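Local coordinates for protein aminopeptidase C (Lactobacillus rhamnosus, PDB 4K7C) that probably removes residues from the amino ends of peptides as a bleomycin-hydrolase-like cysteine aminopeptidase of the papain superfamily, at residues Gln141-Ser146 / Arg289-Leu294; Ile264-Ala269 / His293-Ile298. All blocks are in the same frame, centred on the assembly; numbering follows the deposited sequence.

Contact 1: residues Gln141-Ser146 / Arg289-Leu294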
ATOM      1  N   GLN A 141     -12.855  33.161  14.907  0.50 21.06           N
ATOM      2  CA  GLN A 141     -14.280  33.267  15.087  0.50 20.46           C
ATOM      3  C   GLN A 141     -14.863  34.089  13.920  0.50 19.92           C
ATOM      4  O   GLN A 141     -14.118  34.782  13.194  0.50 21.38           O
ATOM      5  CB  GLN A 141     -14.562  33.913  16.476  0.50 19.41           C
ATOM      6  CG  GLN A 141     -13.837  33.252  17.630  0.50 19.51           C
ATOM      7  CD  GLN A 141     -14.445  33.517  19.005  0.50 20.00           C
ATOM      8  OE1 GLN A 141     -15.537  34.067  19.124  0.50 23.25           O
ATOM      9  NE2 GLN A 141     -13.757  33.097  20.039  0.50 19.22           N
ATOM     10  N   TRP A 142     -16.184  34.012  13.755  1.00 18.81           N
ATOM     11  CA  TRP A 142     -16.908  34.591  12.626  1.00 18.21           C
ATOM     12  C   TRP A 142     -16.564  36.085  12.416  1.00 17.26           C
ATOM     13  O   TRP A 142     -16.234  36.483  11.315  1.00 16.72           O
ATOM     14  CB  TRP A 142     -18.424  34.453  12.830  1.00 16.41           C
ATOM     15  CG  TRP A 142     -19.147  35.217  11.774  1.00 17.53           C
ATOM     16  CD1 TRP A 142     -19.551  36.532  11.828  1.00 18.67           C
ATOM     17  CD2 TRP A 142     -19.476  34.769  10.445  1.00 19.63           C
ATOM     18  NE1 TRP A 142     -20.099  36.913  10.635  1.00 20.96           N
ATOM     19  CE2 TRP A 142     -20.082  35.853   9.772  1.00 19.16           C
ATOM     20  CE3 TRP A 142     -19.346  33.559   9.772  1.00 20.62           C
ATOM     21  CZ2 TRP A 142     -20.557  35.747   8.442  1.00 21.38           C
ATOM     22  CZ3 TRP A 142     -19.851  33.447   8.485  1.00 21.06           C
ATOM     23  CH2 TRP A 142     -20.421  34.547   7.812  1.00 21.39           C
ATOM     24  N   ASP A 143     -16.548  36.872  13.481  1.00 19.28           N
ATOM     25  CA  ASP A 143     -16.360  38.327  13.338  1.00 19.47           C
ATOM     26  C   ASP A 143     -14.945  38.649  12.862  1.00 20.39           C
ATOM     27  O   ASP A 143     -14.739  39.643  12.163  1.00 18.90           O
ATOM     28  CB  ASP A 143     -16.646  39.025  14.660  1.00 19.14           C
ATOM     29  CG  ASP A 143     -18.115  38.893  15.124  1.00 18.87           C
ATOM     30  OD1 ASP A 143     -19.061  38.947  14.303  1.00 18.66           O
ATOM     31  OD2 ASP A 143     -18.305  38.704  16.365  1.00 20.16           O
HETATM   32  N   MSE A 144     -13.986  37.803  13.240  1.00 16.76           N
HETATM   33  CA  MSE A 144     -12.610  37.907  12.704  1.00 18.45           C
HETATM   34  C   MSE A 144     -12.513  37.556  11.246  1.00 17.12           C
HETATM   35  O   MSE A 144     -11.735  38.148  10.501  1.00 18.70           O
HETATM   36  CB  MSE A 144     -11.715  36.979  13.554  1.00 18.89           C
HETATM   37  CG  MSE A 144     -11.533  37.543  14.951  1.00 18.12           C
HETATM   38 SE   MSE A 144     -10.854  36.168  16.206  1.00 23.51          SE
HETATM   39  CE  MSE A 144      -9.079  35.804  15.455  1.00 22.66           C
ATOM     40  N   LEU A 145     -13.331  36.627  10.746  1.00 19.10           N
ATOM     41  CA  LEU A 145     -13.289  36.349   9.318  1.00 19.90           C
ATOM     42  C   LEU A 145     -13.929  37.534   8.572  1.00 19.39           C
ATOM     43  O   LEU A 145     -13.407  37.991   7.529  1.00 19.43           O
ATOM     44  CB  LEU A 145     -14.066  35.063   9.062  1.00 20.25           C
ATOM     45  CG  LEU A 145     -13.959  34.378   7.695  1.00 22.86           C
ATOM     46  CD1 LEU A 145     -14.878  35.036   6.675  1.00 22.60           C
ATOM     47  CD2 LEU A 145     -12.495  34.346   7.278  1.00 25.04           C
ATOM     48  N   SER A 146     -15.077  38.013   9.056  1.00 19.40           N
ATOM     49  CA  SER A 146     -15.656  39.227   8.483  1.00 20.83           C
ATOM     50  C   SER A 146     -14.702  40.382   8.401  1.00 18.17           C
ATOM     51  O   SER A 146     -14.629  41.044   7.347  1.00 18.35           O
ATOM     52  CB  SER A 146     -16.918  39.656   9.229  1.00 22.13           C
ATOM     53  OG  SER A 146     -17.868  38.763   8.871  1.00 27.65           O
ATOM     54  N   ARG A 289     -13.506  45.438  12.919  1.00 23.84           N
ATOM     55  CA  ARG A 289     -14.578  45.142  13.835  1.00 26.84           C
ATOM     56  C   ARG A 289     -14.170  44.122  14.921  1.00 28.57           C
ATOM     57  O   ARG A 289     -13.327  43.233  14.671  1.00 30.43           O
ATOM     58  CB  ARG A 289     -15.777  44.645  13.043  1.00 26.17           C
ATOM     59  CG  ARG A 289     -15.577  43.237  12.445  1.00 28.03           C
ATOM     60  CD  ARG A 289     -16.899  42.541  12.126  1.00 30.86           C
ATOM     61  NE  ARG A 289     -17.643  43.254  11.071  1.00 32.12           N
ATOM     62  CZ  ARG A 289     -18.792  43.936  11.272  1.00 33.80           C
ATOM     63  NH1 ARG A 289     -19.379  44.543  10.237  1.00 32.85           N
ATOM     64  NH2 ARG A 289     -19.381  43.975  12.489  1.00 29.87           N
ATOM     65  N   GLU A 290     -14.761  44.264  16.104  1.00 28.53           N
ATOM     66  CA  GLU A 290     -14.449  43.370  17.220  1.00 29.44           C
ATOM     67  C   GLU A 290     -15.420  42.229  17.299  1.00 24.85           C
ATOM     68  O   GLU A 290     -16.431  42.235  16.690  1.00 23.46           O
ATOM     69  CB  GLU A 290     -14.485  44.136  18.557  1.00 36.87           C
ATOM     70  CG  GLU A 290     -13.434  45.239  18.687  1.00 41.49           C
ATOM     71  CD  GLU A 290     -13.588  46.036  19.975  1.00 47.93           C
ATOM     72  OE1 GLU A 290     -14.563  45.806  20.749  1.00 50.01           O
ATOM     73  OE2 GLU A 290     -12.708  46.883  20.223  1.00 50.97           O
ATOM     74  N   VAL A 291     -15.074  41.229  18.097  1.00 23.39           N
ATOM     75  CA  VAL A 291     -15.963  40.089  18.394  1.00 23.19           C
ATOM     76  C   VAL A 291     -17.133  40.597  19.258  1.00 22.05           C
ATOM     77  O   VAL A 291     -16.916  41.289  20.281  1.00 21.78           O
ATOM     78  CB  VAL A 291     -15.135  38.952  19.098  1.00 21.70           C
ATOM     79  CG1 VAL A 291     -16.017  37.809  19.668  1.00 23.61           C
ATOM     80  CG2 VAL A 291     -14.074  38.391  18.144  1.00 24.55           C
ATOM     81  N   ARG A 292     -18.336  40.231  18.829  1.00 21.49           N
ATOM     82  CA  ARG A 292     -19.605  40.459  19.581  1.00 20.49           C
ATOM     83  C   ARG A 292     -20.526  39.234  19.549  1.00 18.37           C
ATOM     84  O   ARG A 292     -20.969  38.817  18.475  1.00 20.93           O
ATOM     85  CB  ARG A 292     -20.334  41.661  18.914  1.00 20.54           C
ATOM     86  CG  ARG A 292     -19.721  43.044  19.166  1.00 24.13           C
ATOM     87  CD  ARG A 292     -19.633  43.509  20.622  1.00 27.44           C
ATOM     88  NE  ARG A 292     -19.044  44.845  20.683  1.00 25.33           N
ATOM     89  CZ  ARG A 292     -17.764  45.148  20.780  1.00 27.83           C
ATOM     90  NH1 ARG A 292     -16.847  44.213  20.906  1.00 27.28           N
ATOM     91  NH2 ARG A 292     -17.388  46.451  20.797  1.00 27.23           N
ATOM     92  N   HIS A 293     -20.727  38.579  20.704  1.00 18.44           N
ATOM     93  CA  HIS A 293     -21.574  37.458  20.815  1.00 19.79           C
ATOM     94  C   HIS A 293     -22.829  37.858  21.609  1.00 17.91           C
ATOM     95  O   HIS A 293     -22.705  38.429  22.699  1.00 20.53           O
ATOM     96  CB  HIS A 293     -20.873  36.338  21.619  1.00 21.41           C
ATOM     97  CG  HIS A 293     -19.644  35.780  21.000  1.00 22.45           C
ATOM     98  ND1 HIS A 293     -19.640  35.239  19.733  1.00 23.18           N
ATOM     99  CD2 HIS A 293     -18.419  35.547  21.520  1.00 24.79           C
ATOM    100  CE1 HIS A 293     -18.423  34.782  19.465  1.00 23.39           C
ATOM    101  NE2 HIS A 293     -17.661  34.973  20.525  1.00 25.34           N
ATOM    102  N   LEU A 294     -23.969  37.499  21.088  1.00 20.13           N
ATOM    103  CA  LEU A 294     -25.271  37.606  21.756  1.00 18.12           C
ATOM    104  C   LEU A 294     -25.633  36.232  22.358  1.00 18.80           C
ATOM    105  O   LEU A 294     -25.885  35.255  21.615  1.00 18.64           O
ATOM    106  CB  LEU A 294     -26.335  38.030  20.751  1.00 20.13           C
ATOM    107  CG  LEU A 294     -27.788  38.094  21.114  1.00 21.10           C
ATOM    108  CD1 LEU A 294     -27.901  39.148  22.195  1.00 23.27           C
ATOM    109  CD2 LEU A 294     -28.631  38.404  19.917  1.00 23.81           C
TER
HETATM  110  O   HOH W   1     -21.291  39.224  15.694  1.00 16.51           O
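Two polar side chains at the start of helix 142-152 reach across to the start of strand 293-295 and the run before it. The straighter bond belongs to Asp143: the backbone N of Arg292 donates to Asp143 OD2 at 2.9 Å, 171° at the hydrogen, meeting the oxygen from above the carboxylate plane. Asp143 OD1 accepts a hydrogen bond from a water at 2.6 Å, and the same water donates to the O of Arg292, so the carboxylate holds both ends of that backbone residue, one directly and one through water. Gln141, the N-cap residue, has an extended side chain beyond CG that brings OE1 to the edge of the His293 ring, 2.7 Å from NE2. The bond is weak, bent to 126°, although amide and imidazole are nearly coplanar. Val291 CG1 touches Gln141 OE1. Outside partners hold both groups: Gln141 NE2 donates to the O of Met442, and His293 ND1 pairs with Ser262 OG.

Carbon contacts are looser. CG of Met144, a selenomethionine, lies 4.2 Å from Val291 CG2. Arg289, its CG in the crowded position (chi1 71°), lays CD 3.6 Å from the O of Asp143 and beside Ser146 CB; the bend at chi3 then turns the guanidinium off towards Glu150 and Asp258, its salt-bridge partners. An alanine in place of Asp143 would remove both oxygens, and the backbone around Arg292 would probably be held less firmly.

Side chains from the N-cap and first turn thus tie a helix to a strand and its irregular lead-in, at the helix-sheet interface of a papain-like fold.

Contact 2: residues Ile264-Ala269 / His293-Ile298; sequences INAPTA and HLNLDI
This is a short parallel strand pairing, extended by asparagine side chains, at the point where strand 260-264 ends and its chain turns off beside strand 293-295. Ile264 straddles Asn295 in the parallel register: its N donates to the O of Leu294 at 2.8 Å, and its O accepts from the N of Leu296 at 3.0 Å, the latter nearly along the C=O axis.

Beyond the bridge, side-chain amides take over. Asn295, CG anti to its backbone N (chi1 -157°), turns its amide to the backbone of Ala266 and grips it at both ends. Asn295 OD1 accepts from the N of Ala266 at 2.9 Å on an in-plane lone pair, while Asn295 ND2 gives a 3.1 Å bond to the O of Ala266 from above that carbonyl's plane. The pair of bonds fixes which way round the Asn295 amide sits. Asn265 answers in the other direction: Asn265 ND2 donates to the O of Leu296 at 2.8 Å, again on an in-plane lone pair, and a water joins ND2 to the N of Ile298. Asn265 OD1 lies against Ile298 CD1 and accepts from Lys351 NZ.

Ile264 supplies most of the carbon contact. With CG1 in the crowded position between N and carbonyl carbon (chi1 63°), it sets CG2 over one face of the His293 imidazole, a CH-pi contact 3.9 Å from the ring centroid, while its CG1 makes a carbon-oxygen touch with Asn295 OD1.

Strand 408-414 flanks the site, Gln410 touching both Ile264 and His293. Strand 275-279 pairs with 293-295, while helix 351-356 lies against Pro267 and Thr268, and helix 298-310 starts directly from the paired chain.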
ATOM      1  N   ILE A 264     -24.421  33.012  20.755  1.00 18.17           N
ATOM      2  CA  ILE A 264     -23.849  31.901  21.566  1.00 19.68           C
ATOM      3  C   ILE A 264     -24.897  31.356  22.485  1.00 19.99           C
ATOM      4  O   ILE A 264     -25.933  32.002  22.699  1.00 17.40           O
ATOM      5  CB  ILE A 264     -22.576  32.302  22.329  1.00 20.34           C
ATOM      6  CG1 ILE A 264     -22.803  33.408  23.374  1.00 20.65           C
ATOM      7  CG2 ILE A 264     -21.509  32.657  21.347  1.00 22.47           C
ATOM      8  CD1 ILE A 264     -21.626  33.772  24.263  1.00 21.46           C
ATOM      9  N   ASN A 265     -24.637  30.144  23.024  1.00 18.52           N
ATOM     10  CA  ASN A 265     -25.441  29.569  24.083  1.00 20.19           C
ATOM     11  C   ASN A 265     -24.451  29.067  25.109  1.00 19.61           C
ATOM     12  O   ASN A 265     -23.904  27.954  24.964  1.00 22.33           O
ATOM     13  CB  ASN A 265     -26.301  28.428  23.591  1.00 22.54           C
ATOM     14  CG  ASN A 265     -27.040  27.773  24.691  1.00 21.17           C
ATOM     15  OD1 ASN A 265     -26.888  26.584  24.960  1.00 21.68           O
ATOM     16  ND2 ASN A 265     -27.905  28.567  25.365  1.00 20.21           N
ATOM     17  N   ALA A 266     -24.171  29.901  26.100  1.00 18.55           N
ATOM     18  CA  ALA A 266     -23.251  29.598  27.136  1.00 20.63           C
ATOM     19  C   ALA A 266     -24.027  29.795  28.485  1.00 20.39           C
ATOM     20  O   ALA A 266     -24.176  30.934  28.972  1.00 23.79           O
ATOM     21  CB  ALA A 266     -22.084  30.477  27.000  1.00 18.71           C
ATOM     22  N   PRO A 267     -24.620  28.721  29.008  1.00 22.36           N
ATOM     23  CA  PRO A 267     -25.615  28.845  30.055  1.00 22.21           C
ATOM     24  C   PRO A 267     -24.995  28.941  31.465  1.00 20.54           C
ATOM     25  O   PRO A 267     -25.388  28.237  32.387  1.00 22.42           O
ATOM     26  CB  PRO A 267     -26.436  27.593  29.897  1.00 24.13           C
ATOM     27  CG  PRO A 267     -25.430  26.564  29.388  1.00 22.56           C
ATOM     28  CD  PRO A 267     -24.622  27.359  28.396  1.00 22.53           C
ATOM     29  N   THR A 268     -24.051  29.810  31.611  1.00 22.00           N
ATOM     30  CA  THR A 268     -23.302  29.923  32.850  1.00 22.22           C
ATOM     31  C   THR A 268     -23.741  31.170  33.587  1.00 23.39           C
ATOM     32  O   THR A 268     -24.370  32.080  33.016  1.00 24.58           O
ATOM     33  CB  THR A 268     -21.795  29.881  32.601  1.00 22.34           C
ATOM     34  OG1 THR A 268     -21.413  30.859  31.644  1.00 25.55           O
ATOM     35  CG2 THR A 268     -21.364  28.449  32.140  1.00 22.32           C
ATOM     36  N   ALA A 269     -23.465  31.187  34.881  1.00 28.90           N
ATOM     37  CA  ALA A 269     -24.012  32.273  35.734  1.00 27.42           C
ATOM     38  C   ALA A 269     -23.452  33.667  35.392  1.00 26.43           C
ATOM     39  O   ALA A 269     -24.137  34.671  35.590  1.00 29.63           O
ATOM     40  CB  ALA A 269     -23.761  31.937  37.188  1.00 30.62           C
ATOM     41  N   HIS A 293     -20.727  38.579  20.704  1.00 18.44           N
ATOM     42  CA  HIS A 293     -21.574  37.458  20.815  1.00 19.79           C
ATOM     43  C   HIS A 293     -22.829  37.858  21.609  1.00 17.91           C
ATOM     44  O   HIS A 293     -22.705  38.429  22.699  1.00 20.53           O
ATOM     45  CB  HIS A 293     -20.873  36.338  21.619  1.00 21.41           C
ATOM     46  CG  HIS A 293     -19.644  35.780  21.000  1.00 22.45           C
ATOM     47  ND1 HIS A 293     -19.640  35.239  19.733  1.00 23.18           N
ATOM     48  CD2 HIS A 293     -18.419  35.547  21.520  1.00 24.79           C
ATOM     49  CE1 HIS A 293     -18.423  34.782  19.465  1.00 23.39           C
ATOM     50  NE2 HIS A 293     -17.661  34.973  20.525  1.00 25.34           N
ATOM     51  N   LEU A 294     -23.969  37.499  21.088  1.00 20.13           N
ATOM     52  CA  LEU A 294     -25.271  37.606  21.756  1.00 18.12           C
ATOM     53  C   LEU A 294     -25.633  36.232  22.358  1.00 18.80           C
ATOM     54  O   LEU A 294     -25.885  35.255  21.615  1.00 18.64           O
ATOM     55  CB  LEU A 294     -26.335  38.030  20.751  1.00 20.13           C
ATOM     56  CG  LEU A 294     -27.788  38.094  21.114  1.00 21.10           C
ATOM     57  CD1 LEU A 294     -27.901  39.148  22.195  1.00 23.27           C
ATOM     58  CD2 LEU A 294     -28.631  38.404  19.917  1.00 23.81           C
ATOM     59  N   ASN A 295     -25.662  36.174  23.687  1.00 19.19           N
ATOM     60  CA  ASN A 295     -26.021  34.959  24.379  1.00 19.39           C
ATOM     61  C   ASN A 295     -27.504  34.786  24.497  1.00 21.02           C
ATOM     62  O   ASN A 295     -28.196  35.679  25.019  1.00 23.60           O
ATOM     63  CB  ASN A 295     -25.436  34.978  25.774  1.00 17.57           C
ATOM     64  CG  ASN A 295     -25.285  33.575  26.332  1.00 18.64           C
ATOM     65  OD1 ASN A 295     -25.227  32.587  25.576  1.00 20.43           O
ATOM     66  ND2 ASN A 295     -25.245  33.464  27.620  1.00 20.94           N
ATOM     67  N   LEU A 296     -28.017  33.655  24.006  1.00 18.83           N
ATOM     68  CA  LEU A 296     -29.423  33.314  24.057  1.00 18.87           C
ATOM     69  C   LEU A 296     -29.606  31.882  24.543  1.00 22.20           C
ATOM     70  O   LEU A 296     -28.709  31.026  24.358  1.00 20.60           O
ATOM     71  CB  LEU A 296     -30.027  33.415  22.673  1.00 20.50           C
ATOM     72  CG  LEU A 296     -29.958  34.807  22.029  1.00 19.26           C
ATOM     73  CD1 LEU A 296     -30.525  34.703  20.643  1.00 19.91           C
ATOM     74  CD2 LEU A 296     -30.770  35.832  22.866  1.00 22.47           C
ATOM     75  N   ASP A 297     -30.784  31.627  25.107  1.00 20.53           N
ATOM     76  CA  ASP A 297     -31.189  30.284  25.516  0.50 22.79           C
ATOM     77  C   ASP A 297     -31.236  29.347  24.303  1.00 22.47           C
ATOM     78  O   ASP A 297     -31.436  29.776  23.169  1.00 19.95           O
ATOM     79  CB  ASP A 297     -32.562  30.319  26.180  0.50 23.02           C
ATOM     80  CG  ASP A 297     -33.648  30.591  25.209  0.50 24.20           C
ATOM     81  OD1 ASP A 297     -33.779  31.756  24.803  0.50 24.28           O
ATOM     82  OD2 ASP A 297     -34.371  29.648  24.844  0.50 27.16           O
ATOM     83  N   ILE A 298     -31.105  28.068  24.564  1.00 22.89           N
ATOM     84  CA  ILE A 298     -30.935  27.058  23.505  1.00 21.87           C
ATOM     85  C   ILE A 298     -32.165  26.919  22.673  1.00 22.78           C
ATOM     86  O   ILE A 298     -32.026  26.773  21.499  1.00 21.03           O
ATOM     87  CB  ILE A 298     -30.463  25.660  24.074  1.00 23.27           C
ATOM     88  CG1 ILE A 298     -29.974  24.690  22.968  1.00 20.73           C
ATOM     89  CG2 ILE A 298     -31.585  25.015  24.870  1.00 25.31           C
ATOM     90  CD1 ILE A 298     -28.833  25.288  22.144  1.00 23.14           C
TER
HETATM   91  O   HOH W   2     -30.149  27.571  27.247  1.00 24.87           O

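Both contacts use strand 293-295 and share His293 and Leu294, with centres about 16 Å apart, and both are largely buried. Contact 1 lies deeper, its centre about 11 Å from the chain centre against about 17 Å for contact 2, although its Glu290 is exposed. It joins a helix start to the entry of the strand; contact 2 joins a neighbouring strand end to its exit. The chemistry follows: contact 1 relies on a carboxylate and an amide meeting one backbone N-H and one ring, whereas contact 2 has a single parallel bridge continued by neutral amides. His293 serves both, its ring edge in 141-146/289-294 and its face in 264-269/293-298.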